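Local coordinates for gala protein type 1, 3 or 4 (Legionella pneumophila subsp. pneumophila, PDB 4XA9) that is a leucine-rich repeat protein that may bind small GTPases and act as a GTPase activator, at residues A[78-90]-A[101-114]. Residues are numbered along the deposited sequence; the frame is centred on the assembly and turned at random.
Sequences NIGPEGAQWLSED and NEIGDEGVKALAAN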
ATOM      1  N   ASN A  78      -7.658   6.729  13.391  1.00 23.28           N
ATOM      2  CA  ASN A  78      -8.505   5.753  14.073  1.00 24.24           C
ATOM      3  C   ASN A  78      -9.938   6.250  14.220  1.00 22.46           C
ATOM      4  O   ASN A  78     -10.511   6.182  15.307  1.00 20.20           O
ATOM      5  CB  ASN A  78      -7.920   5.426  15.454  1.00 30.03           C
ATOM      6  CG  ASN A  78      -8.608   4.244  16.126  1.00 36.63           C
ATOM      7  OD1 ASN A  78      -9.039   3.297  15.466  1.00 37.68           O
ATOM      8  ND2 ASN A  78      -8.736   4.316  17.447  1.00 39.86           N
ATOM      9  N   ILE A  79     -10.524   6.762  13.140  1.00 19.00           N
ATOM     10  CA  ILE A  79     -11.802   7.458  13.286  1.00 21.50           C
ATOM     11  C   ILE A  79     -12.973   6.483  13.338  1.00 21.69           C
ATOM     12  O   ILE A  79     -14.030   6.810  13.870  1.00 21.65           O
ATOM     13  CB  ILE A  79     -12.034   8.484  12.158  1.00 19.29           C
ATOM     14  CG1 ILE A  79     -12.396   7.788  10.842  1.00 18.06           C
ATOM     15  CG2 ILE A  79     -10.813   9.408  12.016  1.00 17.05           C
ATOM     16  CD1 ILE A  79     -12.729   8.762   9.713  1.00 19.92           C
ATOM     17  N   GLY A  80     -12.778   5.282  12.798  1.00 20.99           N
ATOM     18  CA  GLY A  80     -13.775   4.233  12.925  1.00 21.77           C
ATOM     19  C   GLY A  80     -15.086   4.509  12.216  1.00 21.03           C
ATOM     20  O   GLY A  80     -15.202   5.470  11.447  1.00 20.53           O
ATOM     21  N   PRO A  81     -16.085   3.656  12.462  1.00 24.47           N
ATOM     22  CA  PRO A  81     -17.405   3.796  11.839  1.00 24.66           C
ATOM     23  C   PRO A  81     -18.064   5.133  12.169  1.00 24.01           C
ATOM     24  O   PRO A  81     -18.621   5.770  11.283  1.00 25.85           O
ATOM     25  CB  PRO A  81     -18.196   2.630  12.435  1.00 27.27           C
ATOM     26  CG  PRO A  81     -17.153   1.635  12.839  1.00 28.98           C
ATOM     27  CD  PRO A  81     -15.992   2.449  13.300  1.00 27.84           C
ATOM     28  N   GLU A  82     -17.990   5.558  13.425  1.00 20.74           N
ATOM     29  CA  GLU A  82     -18.619   6.813  13.828  1.00 27.26           C
ATOM     30  C   GLU A  82     -17.914   8.028  13.229  1.00 24.56           C
ATOM     31  O   GLU A  82     -18.552   9.033  12.930  1.00 23.16           O
ATOM     32  CB  GLU A  82     -18.664   6.927  15.351  1.00 33.43           C
ATOM     33  CG  GLU A  82     -19.683   6.007  15.996  1.00 40.43           C
ATOM     34  CD  GLU A  82     -19.729   6.160  17.499  1.00 49.23           C
ATOM     35  OE1 GLU A  82     -20.205   7.213  17.981  1.00 52.85           O
ATOM     36  OE2 GLU A  82     -19.284   5.226  18.200  1.00 52.60           O
ATOM     37  N   GLY A  83     -16.602   7.935  13.051  1.00 22.69           N
ATOM     38  CA  GLY A  83     -15.856   9.012  12.424  1.00 20.69           C
ATOM     39  C   GLY A  83     -16.337   9.199  10.999  1.00 22.54           C
ATOM     40  O   GLY A  83     -16.589  10.318  10.551  1.00 21.31           O
ATOM     41  N   ALA A  84     -16.476   8.087  10.288  1.00 20.41           N
ATOM     42  CA  ALA A  84     -17.001   8.114   8.930  1.00 19.22           C
ATOM     43  C   ALA A  84     -18.441   8.632   8.902  1.00 17.13           C
ATOM     44  O   ALA A  84     -18.824   9.372   8.002  1.00 21.13           O
ATOM     45  CB  ALA A  84     -16.922   6.724   8.302  1.00 14.63           C
ATOM     46  N   GLN A  85     -19.238   8.243   9.889  1.00 20.87           N
ATOM     47  CA  GLN A  85     -20.620   8.699   9.951  1.00 26.17           C
ATOM     48  C   GLN A  85     -20.684  10.225  10.034  1.00 24.29           C
ATOM     49  O   GLN A  85     -21.511  10.867   9.382  1.00 23.43           O
ATOM     50  CB  GLN A  85     -21.339   8.064  11.144  1.00 34.23           C
ATOM     51  CG  GLN A  85     -21.649   6.586  10.948  1.00 42.61           C
ATOM     52  CD  GLN A  85     -22.212   5.935  12.197  1.00 47.51           C
ATOM     53  OE1 GLN A  85     -22.664   6.618  13.119  1.00 52.11           O
ATOM     54  NE2 GLN A  85     -22.177   4.607  12.239  1.00 47.37           N
ATOM     55  N   TRP A  86     -19.799  10.780  10.830  1.00 19.82           N
ATOM     56  CA  TRP A  86     -19.728  12.199  11.036  1.00 26.92           C
ATOM     57  C   TRP A  86     -19.238  12.977   9.839  1.00 24.36           C
ATOM     58  O   TRP A  86     -19.777  13.965   9.494  1.00 22.04           O
ATOM     59  CB  TRP A  86     -19.080  12.573  12.380  1.00 35.46           C
ATOM     60  CG  TRP A  86     -20.208  12.617  13.292  1.00 50.90           C
ATOM     61  CD1 TRP A  86     -20.757  11.568  13.936  1.00 53.74           C
ATOM     62  CD2 TRP A  86     -21.093  13.733  13.497  1.00 59.36           C
ATOM     63  NE1 TRP A  86     -21.887  11.959  14.565  1.00 59.71           N
ATOM     64  CE2 TRP A  86     -22.112  13.289  14.341  1.00 62.58           C
ATOM     65  CE3 TRP A  86     -21.083  15.073  13.085  1.00 60.84           C
ATOM     66  CZ2 TRP A  86     -23.150  14.132  14.782  1.00 65.52           C
ATOM     67  CZ3 TRP A  86     -22.097  15.923  13.535  1.00 63.13           C
ATOM     68  CH2 TRP A  86     -23.126  15.445  14.361  1.00 64.11           C
ATOM     69  N   LEU A  87     -18.199  12.476   9.225  1.00 18.85           N
ATOM     70  CA  LEU A  87     -17.688  13.074   8.002  1.00 20.19           C
ATOM     71  C   LEU A  87     -18.784  13.157   6.942  1.00 23.91           C
ATOM     72  O   LEU A  87     -18.783  14.061   6.108  1.00 23.75           O
ATOM     73  CB  LEU A  87     -16.498  12.273   7.467  1.00 22.86           C
ATOM     74  CG  LEU A  87     -15.167  12.482   8.190  1.00 19.78           C
ATOM     75  CD1 LEU A  87     -14.093  11.546   7.629  1.00 17.33           C
ATOM     76  CD2 LEU A  87     -14.733  13.927   8.060  1.00 16.80           C
ATOM     77  N   SER A  88     -19.732  12.222   6.981  1.00 23.85           N
ATOM     78  CA  SER A  88     -20.779  12.191   5.964  1.00 23.13           C
ATOM     79  C   SER A  88     -21.707  13.389   6.122  1.00 26.72           C
ATOM     80  O   SER A  88     -22.497  13.692   5.226  1.00 28.35           O
ATOM     81  CB  SER A  88     -21.581  10.887   6.030  1.00 24.36           C
ATOM     82  OG  SER A  88     -22.431  10.854   7.163  1.00 27.55           O
ATOM     83  N   GLU A  89     -21.593  14.076   7.258  1.00 24.76           N
ATOM     84  CA  GLU A  89     -22.407  15.251   7.539  1.00 26.41           C
ATOM     85  C   GLU A  89     -21.720  16.543   7.101  1.00 25.45           C
ATOM     86  O   GLU A  89     -22.310  17.627   7.187  1.00 22.26           O
ATOM     87  CB  GLU A  89     -22.730  15.334   9.035  1.00 33.37           C
ATOM     88  CG  GLU A  89     -23.281  14.053   9.649  1.00 42.73           C
ATOM     89  CD  GLU A  89     -24.654  13.689   9.124  1.00 52.30           C
ATOM     90  OE1 GLU A  89     -25.337  14.576   8.571  1.00 55.56           O
ATOM     91  OE2 GLU A  89     -25.049  12.511   9.265  1.00 57.54           O
ATOM     92  N   ASP A  90     -20.474  16.445   6.646  1.00 19.95           N
ATOM     93  CA  ASP A  90     -19.757  17.659   6.284  1.00 20.71           C
ATOM     94  C   ASP A  90     -20.280  18.238   4.990  1.00 20.72           C
ATOM     95  O   ASP A  90     -20.528  17.518   4.023  1.00 21.05           O
ATOM     96  CB  ASP A  90     -18.257  17.421   6.165  1.00 20.75           C
ATOM     97  CG  ASP A  90     -17.491  18.724   6.007  1.00 24.53           C
ATOM     98  OD1 ASP A  90     -17.132  19.341   7.035  1.00 24.11           O
ATOM     99  OD2 ASP A  90     -17.260  19.139   4.856  1.00 24.75           O
ATOM    100  N   ASN A 101      -8.774   3.209   8.420  1.00 16.40           N
ATOM    101  CA  ASN A 101      -9.413   3.806   9.596  1.00 19.74           C
ATOM    102  C   ASN A 101     -10.415   2.874  10.266  1.00 18.83           C
ATOM    103  O   ASN A 101     -11.121   3.282  11.184  1.00 21.08           O
ATOM    104  CB  ASN A 101     -10.123   5.112   9.224  1.00 16.51           C
ATOM    105  CG  ASN A 101      -9.257   6.325   9.436  1.00 19.09           C
ATOM    106  OD1 ASN A 101      -9.040   6.754  10.573  1.00 20.88           O
ATOM    107  ND2 ASN A 101      -8.778   6.909   8.346  1.00 16.04           N
ATOM    108  N   GLU A 102     -10.475   1.633   9.795  1.00 19.25           N
ATOM    109  CA  GLU A 102     -11.449   0.654  10.275  1.00 20.82           C
ATOM    110  C   GLU A 102     -12.884   1.183  10.256  1.00 24.66           C
ATOM    111  O   GLU A 102     -13.647   0.935  11.191  1.00 21.29           O
ATOM    112  CB  GLU A 102     -11.093   0.203  11.694  1.00 27.44           C
ATOM    113  CG  GLU A 102      -9.639  -0.200  11.876  1.00 38.29           C
ATOM    114  CD  GLU A 102      -9.353  -0.763  13.261  1.00 52.09           C
ATOM    115  OE1 GLU A 102     -10.314  -1.082  13.993  1.00 55.92           O
ATOM    116  OE2 GLU A 102      -8.161  -0.881  13.623  1.00 58.03           O
ATOM    117  N   ILE A 103     -13.267   1.903   9.204  1.00 24.26           N
ATOM    118  CA  ILE A 103     -14.604   2.497   9.188  1.00 21.10           C
ATOM    119  C   ILE A 103     -15.687   1.445   8.941  1.00 18.23           C
ATOM    120  O   ILE A 103     -16.828   1.638   9.322  1.00 20.28           O
ATOM    121  CB  ILE A 103     -14.743   3.617   8.130  1.00 22.14           C
ATOM    122  CG1 ILE A 103     -14.752   3.039   6.711  1.00 21.12           C
ATOM    123  CG2 ILE A 103     -13.644   4.670   8.301  1.00 22.08           C
ATOM    124  CD1 ILE A 103     -15.082   4.074   5.647  1.00 19.92           C
ATOM    125  N   GLY A 104     -15.329   0.338   8.299  1.00 22.44           N
ATOM    126  CA  GLY A 104     -16.242  -0.787   8.148  1.00 24.02           C
ATOM    127  C   GLY A 104     -17.442  -0.561   7.242  1.00 24.20           C
ATOM    128  O   GLY A 104     -17.550   0.466   6.580  1.00 24.10           O
ATOM    129  N   ASP A 105     -18.351  -1.532   7.211  1.00 22.35           N
ATOM    130  CA  ASP A 105     -19.565  -1.407   6.409  1.00 25.40           C
ATOM    131  C   ASP A 105     -20.472  -0.292   6.920  1.00 26.22           C
ATOM    132  O   ASP A 105     -21.119   0.397   6.132  1.00 28.29           O
ATOM    133  CB  ASP A 105     -20.332  -2.736   6.369  1.00 24.47           C
ATOM    134  CG  ASP A 105     -19.632  -3.779   5.526  1.00 30.53           C
ATOM    135  OD1 ASP A 105     -18.866  -3.384   4.620  1.00 30.49           O
ATOM    136  OD2 ASP A 105     -19.849  -4.987   5.755  1.00 31.27           O
ATOM    137  N   GLU A 106     -20.510  -0.110   8.236  1.00 26.45           N
ATOM    138  CA  GLU A 106     -21.357   0.915   8.837  1.00 27.51           C
ATOM    139  C   GLU A 106     -20.825   2.310   8.526  1.00 26.64           C
ATOM    140  O   GLU A 106     -21.596   3.246   8.323  1.00 26.33           O
ATOM    141  CB  GLU A 106     -21.455   0.716  10.351  1.00 33.02           C
ATOM    142  CG  GLU A 106     -22.171  -0.562  10.774  1.00 41.34           C
ATOM    143  CD  GLU A 106     -23.628  -0.608  10.334  1.00 51.16           C
ATOM    144  OE1 GLU A 106     -24.283   0.459  10.305  1.00 55.36           O
ATOM    145  OE2 GLU A 106     -24.119  -1.713  10.019  1.00 53.94           O
ATOM    146  N   GLY A 107     -19.503   2.444   8.494  1.00 23.30           N
ATOM    147  CA  GLY A 107     -18.892   3.723   8.190  1.00 22.88           C
ATOM    148  C   GLY A 107     -19.188   4.109   6.759  1.00 23.90           C
ATOM    149  O   GLY A 107     -19.575   5.237   6.466  1.00 25.84           O
ATOM    150  N   VAL A 108     -19.038   3.146   5.862  1.00 21.64           N
ATOM    151  CA  VAL A 108     -19.221   3.386   4.437  0.65 23.39           C
ATOM    152  C   VAL A 108     -20.697   3.588   4.100  1.00 23.70           C
ATOM    153  O   VAL A 108     -21.039   4.245   3.116  1.00 25.74           O
ATOM    154  CB  VAL A 108     -18.612   2.225   3.611  0.65 23.28           C
ATOM    155  CG1 VAL A 108     -19.615   1.632   2.620  0.65 21.89           C
ATOM    156  CG2 VAL A 108     -17.356   2.703   2.909  0.65 22.45           C
ATOM    157  N   LYS A 109     -21.572   3.031   4.936  1.00 23.74           N
ATOM    158  CA  LYS A 109     -23.012   3.198   4.766  1.00 27.00           C
ATOM    159  C   LYS A 109     -23.372   4.679   4.784  1.00 25.24           C
ATOM    160  O   LYS A 109     -24.110   5.176   3.926  1.00 26.28           O
ATOM    161  CB  LYS A 109     -23.770   2.458   5.868  1.00 29.94           C
ATOM    162  CG  LYS A 109     -25.279   2.431   5.689  1.00 36.70           C
ATOM    163  CD  LYS A 109     -25.960   1.888   6.938  1.00 42.96           C
ATOM    164  CE  LYS A 109     -27.446   1.665   6.720  1.00 48.72           C
ATOM    165  NZ  LYS A 109     -27.698   0.537   5.783  1.00 52.95           N
ATOM    166  N   ALA A 110     -22.833   5.389   5.766  1.00 24.01           N
ATOM    167  CA  ALA A 110     -23.063   6.823   5.885  1.00 25.35           C
ATOM    168  C   ALA A 110     -22.455   7.599   4.716  1.00 22.69           C
ATOM    169  O   ALA A 110     -23.107   8.460   4.128  1.00 21.76           O
ATOM    170  CB  ALA A 110     -22.502   7.332   7.207  1.00 27.90           C
ATOM    171  N   LEU A 111     -21.204   7.294   4.381  1.00 20.30           N
ATOM    172  CA  LEU A 111     -20.518   8.007   3.311  1.00 20.29           C
ATOM    173  C   LEU A 111     -21.222   7.834   1.970  1.00 25.30           C
ATOM    174  O   LEU A 111     -21.273   8.761   1.161  1.00 24.20           O
ATOM    175  CB  LEU A 111     -19.068   7.531   3.197  1.00 21.06           C
ATOM    176  CG  LEU A 111     -18.175   7.921   4.367  1.00 22.44           C
ATOM    177  CD1 LEU A 111     -16.795   7.326   4.189  1.00 24.64           C
ATOM    178  CD2 LEU A 111     -18.097   9.440   4.499  1.00 21.75           C
ATOM    179  N   ALA A 112     -21.771   6.648   1.738  1.00 23.53           N
ATOM    180  CA  ALA A 112     -22.409   6.364   0.464  1.00 22.92           C
ATOM    181  C   ALA A 112     -23.704   7.154   0.331  1.00 27.29           C
ATOM    182  O   ALA A 112     -24.185   7.388  -0.778  1.00 33.82           O
ATOM    183  CB  ALA A 112     -22.672   4.872   0.320  1.00 24.05           C
ATOM    184  N   ALA A 113     -24.260   7.568   1.465  1.00 25.26           N
ATOM    185  CA  ALA A 113     -25.499   8.344   1.482  1.00 27.70           C
ATOM    186  C   ALA A 113     -25.235   9.844   1.347  1.00 29.83           C
ATOM    187  O   ALA A 113     -26.162  10.629   1.151  1.00 28.76           O
ATOM    188  CB  ALA A 113     -26.281   8.059   2.757  1.00 30.23           C
ATOM    189  N   ASN A 114     -23.967  10.238   1.449  1.00 28.02           N
ATOM    190  CA  ASN A 114     -23.582  11.629   1.245  1.00 27.67           C
ATOM    191  C   ASN A 114     -23.427  11.978  -0.238  1.00 32.31           C
ATOM    192  O   ASN A 114     -22.430  11.622  -0.869  1.00 31.05           O
ATOM    193  CB  ASN A 114     -22.286  11.929   1.999  1.00 30.26           C
ATOM    194  CG  ASN A 114     -21.832  13.368   1.832  1.00 31.77           C
ATOM    195  OD1 ASN A 114     -22.573  14.214   1.333  1.00 33.75           O
ATOM    196  ND2 ASN A 114     -20.617  13.657   2.279  1.00 29.66           N
TER
HETATM  197  O   HOH W   1      -6.356   1.441  14.375  1.00 61.13           O
HETATM  198  O   HOH W   2     -25.199  10.078   5.399  1.00 49.49           O
HETATM  199  O   HOH W   3     -19.036  15.724   2.480  1.00 22.79           O
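Asn101 reaches across to the N-terminal side of helix 80-87, where its OD1 accepts a nearly straight hydrogen bond from Ile79 N (3.0 Å, 170° at the hydrogen), the donor a little out of the carbonyl plane. Beside this bond the backbone adds a weak one, from Gly80 N to Asn101 O. Where the helices come together, Ala84 CB sits 3.6 Å from Gly107 CA, a glycine with no side chain to keep it off, and close to the Ile103 side chain; Pro81 CA comes 3.4 Å from Ile103 O in a CA-H...O contact. One turn on, Ala110 CB lies against Gln85 CA at 3.6 Å, while Leu111 sets CD2 against Ala84 O. Such close fits let the helix axes approach to 7.5 Å, running parallel within 3°, as suits the convex face of a leucine-rich repeat solenoid, in which successive strand-loop-helix units stack side by side. Toward the C-terminal ends, Ser88 CB meets Ala110 O at 3.4 Å. Asn114 holds its CG anti to the backbone N (chi1 -180°), which sets the amide beside Ser88 O; a water links its ND2 to Asp90 O, and its OD1 accepts from Lys116 N. Further out, Asn101 ND2 donates to Ile74 O, which helps fix the rotation of the amide that serves Ile79. Asn101 is itself held in a similar way, Asn125 OD1 accepting from Asn101 N and Ile103 N.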